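Local coordinates for acyl-CoA synthetase (AMP-forming)/AMP-acid ligase II-like protein (Dyadobacter fermentans, PDB 4GS5), which probably activates carboxylic acids, perhaps medium-chain fatty acids, with ATP and joins them to coenzyme A, at residues N21-Q26 with L85-I90; R39-H44 with V57-L62. One frame throughout, in Å; residues are numbered along the deposited sequence.

Both contacts lie on the same side of the chain's centre, and their own centres are about 16 Å apart. Contact 1 sets the first turn of helix 22-36 against the loop before helix 90-102; contact 2 is the open end of the hairpin formed by strands 40-46 and 52-58, with helix 59-72 leaving it. They meet where Ile90 N lies 3.1 Å from His44 O, probably as a hydrogen bond, and where Ile90 CD1 packs on Leu43 CD1 at 4.0 Å. The connection between the two hairpin strands has the serine-, threonine- and glycine-rich sequence that in relatives binds ATP phosphates; contact 2 lies at the other, open end of the hairpin.

Contact 1 (N21-Q26 with L85-I90)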
loop_
_atom_site.group_PDB
_atom_site.type_symbol
_atom_site.label_atom_id
_atom_site.label_comp_id
_atom_site.label_asym_id
_atom_site.label_seq_id
_atom_site.Cartn_x
_atom_site.Cartn_y
_atom_site.Cartn_z
ATOM N N ASN A 21 0.748 -23.551 -24.394
ATOM C CA ASN A 21 1.358 -22.293 -23.979
ATOM C C ASN A 21 1.924 -22.461 -22.572
ATOM O O ASN A 21 1.195 -22.837 -21.647
ATOM C CB ASN A 21 0.340 -21.153 -24.019
ATOM C CG ASN A 21 0.976 -19.794 -23.808
ATOM O OD1 ASN A 21 1.798 -19.609 -22.909
ATOM N ND2 ASN A 21 0.599 -18.833 -24.641
ATOM N N PRO A 22 3.231 -22.200 -22.408
ATOM C CA PRO A 22 3.898 -22.415 -21.118
ATOM C C PRO A 22 3.330 -21.512 -20.027
ATOM O O PRO A 22 3.201 -21.931 -18.877
ATOM C CB PRO A 22 5.351 -22.029 -21.408
ATOM C CG PRO A 22 5.264 -21.103 -22.582
ATOM C CD PRO A 22 4.151 -21.651 -23.419
ATOM N N TYR A 23 2.998 -20.281 -20.384
ATOM C CA TYR A 23 2.478 -19.347 -19.392
ATOM C C TYR A 23 1.201 -19.917 -18.753
ATOM O O TYR A 23 1.097 -20.012 -17.527
ATOM C CB TYR A 23 2.233 -17.971 -20.013
ATOM C CG TYR A 23 1.591 -17.001 -19.041
ATOM C CD1 TYR A 23 2.347 -16.351 -18.077
ATOM C CD2 TYR A 23 0.226 -16.752 -19.085
ATOM C CE1 TYR A 23 1.761 -15.476 -17.192
ATOM C CE2 TYR A 23 -0.374 -15.883 -18.199
ATOM C CZ TYR A 23 0.397 -15.247 -17.254
ATOM O OH TYR A 23 -0.191 -14.386 -16.369
ATOM N N PHE A 24 0.263 -20.343 -19.594
ATOM C CA PHE A 24 -1.007 -20.896 -19.137
ATOM C C PHE A 24 -0.854 -22.226 -18.404
ATOM O O PHE A 24 -1.685 -22.585 -17.563
ATOM C CB PHE A 24 -1.961 -21.067 -20.315
ATOM C CG PHE A 24 -2.456 -19.775 -20.879
ATOM C CD1 PHE A 24 -2.678 -18.683 -20.052
ATOM C CD2 PHE A 24 -2.711 -19.649 -22.235
ATOM C CE1 PHE A 24 -3.138 -17.487 -20.569
ATOM C CE2 PHE A 24 -3.169 -18.457 -22.760
ATOM C CZ PHE A 24 -3.386 -17.371 -21.923
ATOM N N ALA A 25 0.207 -22.952 -18.725
ATOM C CA ALA A 25 0.462 -24.237 -18.095
ATOM C C ALA A 25 0.888 -24.046 -16.641
ATOM O O ALA A 25 0.688 -24.936 -15.808
ATOM C CB ALA A 25 1.518 -25.023 -18.878
ATOM N N GLN A 26 1.469 -22.885 -16.338
ATOM C CA GLN A 26 1.756 -22.525 -14.955
ATOM C C GLN A 26 0.453 -22.554 -14.164
ATOM O O GLN A 26 0.389 -23.095 -13.062
ATOM C CB GLN A 26 2.342 -21.117 -14.861
ATOM C CG GLN A 26 3.660 -20.899 -15.566
ATOM C CD GLN A 26 4.193 -19.505 -15.303
ATOM O OE1 GLN A 26 3.814 -18.546 -15.978
ATOM N NE2 GLN A 26 5.050 -19.379 -14.294
ATOM N N LEU A 85 -3.338 -10.624 -13.992
ATOM C CA LEU A 85 -2.133 -10.509 -13.194
ATOM C C LEU A 85 -1.264 -11.731 -13.462
ATOM O O LEU A 85 -1.773 -12.820 -13.734
ATOM C CB LEU A 85 -2.505 -10.428 -11.723
ATOM C CG LEU A 85 -3.289 -9.154 -11.408
ATOM C CD1 LEU A 85 -3.924 -9.236 -10.045
ATOM C CD2 LEU A 85 -2.346 -7.973 -11.527
ATOM N N ASN A 86 0.045 -11.537 -13.394
ATOM C CA ASN A 86 1.010 -12.565 -13.753
ATOM C C ASN A 86 0.841 -13.792 -12.866
ATOM O O ASN A 86 1.057 -13.713 -11.656
ATOM C CB ASN A 86 2.431 -12.000 -13.639
ATOM C CG ASN A 86 3.451 -12.824 -14.395
ATOM O OD1 ASN A 86 3.473 -14.047 -14.286
ATOM N ND2 ASN A 86 4.299 -12.156 -15.179
ATOM N N VAL A 87 0.426 -14.915 -13.455
ATOM C CA VAL A 87 0.196 -16.129 -12.673
ATOM C C VAL A 87 1.514 -16.821 -12.354
ATOM O O VAL A 87 1.538 -17.850 -11.686
ATOM C CB VAL A 87 -0.746 -17.127 -13.382
ATOM C CG1 VAL A 87 -2.174 -16.602 -13.394
ATOM C CG2 VAL A 87 -0.238 -17.440 -14.794
ATOM N N GLY A 88 2.613 -16.267 -12.850
ATOM C CA GLY A 88 3.919 -16.737 -12.430
ATOM C C GLY A 88 4.173 -16.262 -11.006
ATOM O O GLY A 88 5.113 -16.719 -10.355
ATOM N N TYR A 89 3.336 -15.341 -10.526
ATOM C CA TYR A 89 3.513 -14.752 -9.192
ATOM C C TYR A 89 2.251 -14.832 -8.338
ATOM O O TYR A 89 1.161 -15.094 -8.844
ATOM C CB TYR A 89 4.021 -13.302 -9.287
ATOM C CG TYR A 89 5.401 -13.224 -9.903
ATOM C CD1 TYR A 89 6.524 -12.983 -9.119
ATOM C CD2 TYR A 89 5.586 -13.430 -11.266
ATOM C CE1 TYR A 89 7.792 -12.933 -9.682
ATOM C CE2 TYR A 89 6.848 -13.386 -11.835
ATOM C CZ TYR A 89 7.946 -13.137 -11.041
ATOM O OH TYR A 89 9.198 -13.087 -11.611
ATOM N N ILE A 90 2.411 -14.589 -7.040
ATOM C CA ILE A 90 1.330 -14.758 -6.069
ATOM C C ILE A 90 0.071 -13.954 -6.379
ATOM O O ILE A 90 -1.043 -14.428 -6.153
ATOM C CB ILE A 90 1.806 -14.437 -4.633
ATOM C CG1 ILE A 90 0.668 -14.638 -3.628
ATOM C CG2 ILE A 90 2.347 -13.029 -4.556
ATOM C CD1 ILE A 90 1.031 -15.552 -2.471
HETATM O O HOH W 1 -2.743 -13.915 -16.317
HETATM O O HOH W 2 5.124 -15.854 -15.883
#
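An Asx turn in the loop between strand 80-83 and helix 90-102 meets the first turn of helix 22-36, whose N-cap is Asn21. Asn86 OD1 accepts from Gly88 N at 2.8 Å, in the plane of its amide carbonyl, and residues Asn86 to Tyr89 form a type I turn. Tyr23 reaches this turn because CG stands anti to its backbone N (chi1 176°), so the phenol extends from the helix and its hydroxyl ends at the loop backbone. Val87 N donates to Tyr23 OH at 3.0 Å and nearly straight (163°). Val87 CG2 comes over one face of the ring in a CH-pi contact, 3.4 Å from Tyr23 CZ, while Asn86 OD1 sits at the ring edge, 3.7 Å from Tyr23 CE1, with its amide turned 71° from the ring. Water 1 bridges Tyr23 OH, at 2.6 Å, and Leu85 O, giving the phenol a second polar partner. A phenylalanine in place of Tyr23 would lack the hydroxyl, and would probably leave Val87 N without this acceptor and water 1 without its bridge. Alongside, Gln26, extended beyond CG, lays NE2 against Gly88 CA at 3.4 Å, and water 2 donates to both Gln26 OE1 and Asn86 OD1, a further, water-mediated link between helix and turn. Asn21 OD1 caps the helix by accepting from Tyr23 N, and Asn21 ND2 bonds to Glu110 OE2. Tyr23 and Asn86 also touch Pro111, just after strand 105-109, and beyond the turn Ile90 starts helix 90-102.

Contact 2 (R39-H44 with V57-L62); sequences REFVLH and VTRAQL. With EDO (1,2-ethanediol), chain U.
Arg59 NH1 is held by two hydrogen bonds, to the carbonyl oxygens of Trp34 and Ala38, and the guanidinium adds a cation-pi contact with Trp34, which would help to stabilise its positive charge. Arg59 stands at the open end of the antiparallel hairpin of strands 40-46 and 52-58, and its extended chain runs past Phe41 to reach Trp34. Val57 O holds one hydrogen bond, from Phe41 N at 2.8 Å and nearly along the C=O axis; Glu40 CA makes a bent CA-H...O contact with it at 3.4 Å, and the edge of the Phe41 ring also lies beside it. Phe41 and Val57 form the hydrogen-bonded pair, completed by Val57 N to Phe41 O at 2.8 Å, and Glu40 faces Thr58 as the non-hydrogen-bonded pair. One residue on, the second strand becomes helix 59-72, yet Arg59 N still donates to Arg39 O at 2.8 Å, almost straight at 170° but from above the carbonyl plane. Thr58 starts this helix with a capping box: its OG1 accepts from Gln61 N, and its own N donates to Gln61 OE1, on a lone pair in the amide plane. On the face carrying Phe41 and Val57, the phenylalanine CG is anti to the carbonyl carbon (chi1 -55°), which brings CE2 edge-on to Arg59 CA at 3.8 Å and CD2 to 3.6 Å from Leu62 CD1. The Leu43 and Val57 side chains cross at about a right angle, meeting through CD1 and CG2. Phe30 and Trp34 of helix 22-36 meet the Phe41 ring. On strand 40-46, a 1,2-ethanediol, also bonded to Lys33 NZ, accepts from Val42 N through O1 at 2.9 Å, while its C1 rests 3.9 Å from Leu43 CD2.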
loop_
_atom_site.group_PDB
_atom_site.type_symbol
_atom_site.label_atom_id
_atom_site.label_comp_id
_atom_site.label_asym_id
_atom_site.label_seq_id
_atom_site.Cartn_x
_atom_site.Cartn_y
_atom_site.Cartn_z
ATOM N N ARG A 39 -1.136 -29.563 1.075
ATOM C CA ARG A 39 -1.316 -28.757 2.282
ATOM C C ARG A 39 -0.469 -27.481 2.260
ATOM O O ARG A 39 -0.671 -26.583 3.073
ATOM C CB ARG A 39 -1.035 -29.579 3.543
ATOM C CG ARG A 39 -2.208 -30.456 3.985
ATOM C CD ARG A 39 -1.868 -31.238 5.257
ATOM N NE ARG A 39 -1.433 -30.345 6.329
ATOM C CZ ARG A 39 -2.231 -29.865 7.278
ATOM N NH1 ARG A 39 -3.517 -30.203 7.309
ATOM N NH2 ARG A 39 -1.741 -29.049 8.203
ATOM N N GLU A 40 0.495 -27.410 1.346
ATOM C CA GLU A 40 1.276 -26.180 1.206
ATOM C C GLU A 40 1.815 -25.966 -0.207
ATOM O O GLU A 40 1.809 -26.880 -1.031
ATOM C CB GLU A 40 2.376 -26.067 2.275
ATOM C CG GLU A 40 3.552 -27.020 2.158
ATOM C CD GLU A 40 4.697 -26.624 3.090
ATOM O OE1 GLU A 40 4.481 -26.611 4.322
ATOM O OE2 GLU A 40 5.805 -26.308 2.599
ATOM N N PHE A 41 2.247 -24.740 -0.477
ATOM C CA PHE A 41 2.600 -24.309 -1.821
ATOM C C PHE A 41 3.799 -23.385 -1.783
ATOM O O PHE A 41 3.898 -22.506 -0.928
ATOM C CB PHE A 41 1.425 -23.587 -2.492
ATOM C CG PHE A 41 0.165 -24.399 -2.524
ATOM C CD1 PHE A 41 -0.173 -25.135 -3.647
ATOM C CD2 PHE A 41 -0.673 -24.444 -1.420
ATOM C CE1 PHE A 41 -1.327 -25.904 -3.671
ATOM C CE2 PHE A 41 -1.824 -25.216 -1.437
ATOM C CZ PHE A 41 -2.150 -25.947 -2.564
ATOM N N VAL A 42 4.707 -23.603 -2.725
ATOM C CA VAL A 42 5.828 -22.709 -2.954
ATOM C C VAL A 42 5.491 -21.817 -4.143
ATOM O O VAL A 42 5.521 -22.274 -5.287
ATOM C CB VAL A 42 7.130 -23.499 -3.266
ATOM C CG1 VAL A 42 8.278 -22.539 -3.488
ATOM C CG2 VAL A 42 7.452 -24.464 -2.130
ATOM N N LEU A 43 5.147 -20.558 -3.868
ATOM C CA LEU A 43 4.882 -19.590 -4.922
ATOM C C LEU A 43 6.041 -18.573 -5.006
ATOM O O LEU A 43 7.068 -18.736 -4.342
ATOM C CB LEU A 43 3.549 -18.886 -4.681
ATOM C CG LEU A 43 2.420 -19.803 -4.198
ATOM C CD1 LEU A 43 1.074 -19.086 -4.251
ATOM C CD2 LEU A 43 2.376 -21.106 -4.999
ATOM N N HIS A 44 5.887 -17.536 -5.824
ATOM C CA HIS A 44 6.975 -16.574 -6.044
ATOM C C HIS A 44 6.546 -15.133 -5.826
ATOM O O HIS A 44 5.396 -14.773 -6.064
ATOM C CB HIS A 44 7.531 -16.692 -7.466
ATOM C CG HIS A 44 8.305 -17.946 -7.718
ATOM N ND1 HIS A 44 7.764 -19.035 -8.367
ATOM C CD2 HIS A 44 9.580 -18.282 -7.417
ATOM C CE1 HIS A 44 8.673 -19.987 -8.453
ATOM N NE2 HIS A 44 9.786 -19.557 -7.884
ATOM N N VAL A 57 3.416 -20.974 1.331
ATOM C CA VAL A 57 2.168 -20.598 1.986
ATOM C C VAL A 57 1.317 -21.835 2.149
ATOM O O VAL A 57 1.365 -22.739 1.310
ATOM C CB VAL A 57 1.395 -19.566 1.167
ATOM C CG1 VAL A 57 2.192 -18.272 1.080
ATOM C CG2 VAL A 57 1.103 -20.127 -0.219
ATOM N N THR A 58 0.553 -21.897 3.233
ATOM C CA THR A 58 -0.222 -23.103 3.496
ATOM C C THR A 58 -1.517 -23.055 2.702
ATOM O O THR A 58 -1.946 -21.980 2.248
ATOM C CB THR A 58 -0.537 -23.287 4.997
ATOM O OG1 THR A 58 -1.499 -22.314 5.428
ATOM C CG2 THR A 58 0.728 -23.152 5.832
ATOM N N ARG A 59 -2.127 -24.220 2.524
ATOM C CA ARG A 59 -3.449 -24.303 1.913
ATOM C C ARG A 59 -4.465 -23.489 2.722
ATOM O O ARG A 59 -5.285 -22.742 2.164
ATOM C CB ARG A 59 -3.906 -25.765 1.830
ATOM C CG ARG A 59 -5.192 -25.924 1.069
ATOM C CD ARG A 59 -5.812 -27.305 1.220
ATOM N NE ARG A 59 -6.873 -27.463 0.229
ATOM C CZ ARG A 59 -6.661 -27.823 -1.034
ATOM N NH1 ARG A 59 -5.429 -28.103 -1.453
ATOM N NH2 ARG A 59 -7.682 -27.919 -1.875
ATOM N N ALA A 60 -4.395 -23.622 4.042
ATOM C CA ALA A 60 -5.334 -22.952 4.929
ATOM C C ALA A 60 -5.294 -21.431 4.753
ATOM O O ALA A 60 -6.343 -20.752 4.786
ATOM C CB ALA A 60 -5.058 -23.346 6.385
ATOM N N GLN A 61 -4.081 -20.909 4.575
ATOM C CA GLN A 61 -3.848 -19.478 4.349
ATOM C C GLN A 61 -4.557 -18.996 3.098
ATOM O O GLN A 61 -5.270 -17.996 3.112
ATOM C CB GLN A 61 -2.350 -19.220 4.149
ATOM C CG GLN A 61 -1.557 -19.083 5.413
ATOM C CD GLN A 61 -0.123 -18.676 5.149
ATOM O OE1 GLN A 61 0.710 -19.507 4.813
ATOM N NE2 GLN A 61 0.169 -17.392 5.303
ATOM N N LEU A 62 -4.292 -19.686 1.996
ATOM C CA LEU A 62 -4.874 -19.341 0.710
ATOM C C LEU A 62 -6.398 -19.423 0.748
ATOM O O LEU A 62 -7.086 -18.550 0.215
ATOM C CB LEU A 62 -4.311 -20.263 -0.383
ATOM C CG LEU A 62 -2.793 -20.123 -0.591
ATOM C CD1 LEU A 62 -2.235 -21.192 -1.518
ATOM C CD2 LEU A 62 -2.435 -18.728 -1.098
HETATM C C1 EDO U . 3.060 -24.874 -5.766
HETATM O O1 EDO U . 4.128 -25.404 -4.956
HETATM C C2 EDO U . 3.542 -24.726 -7.202
HETATM O O2 EDO U . 2.457 -24.867 -8.110
#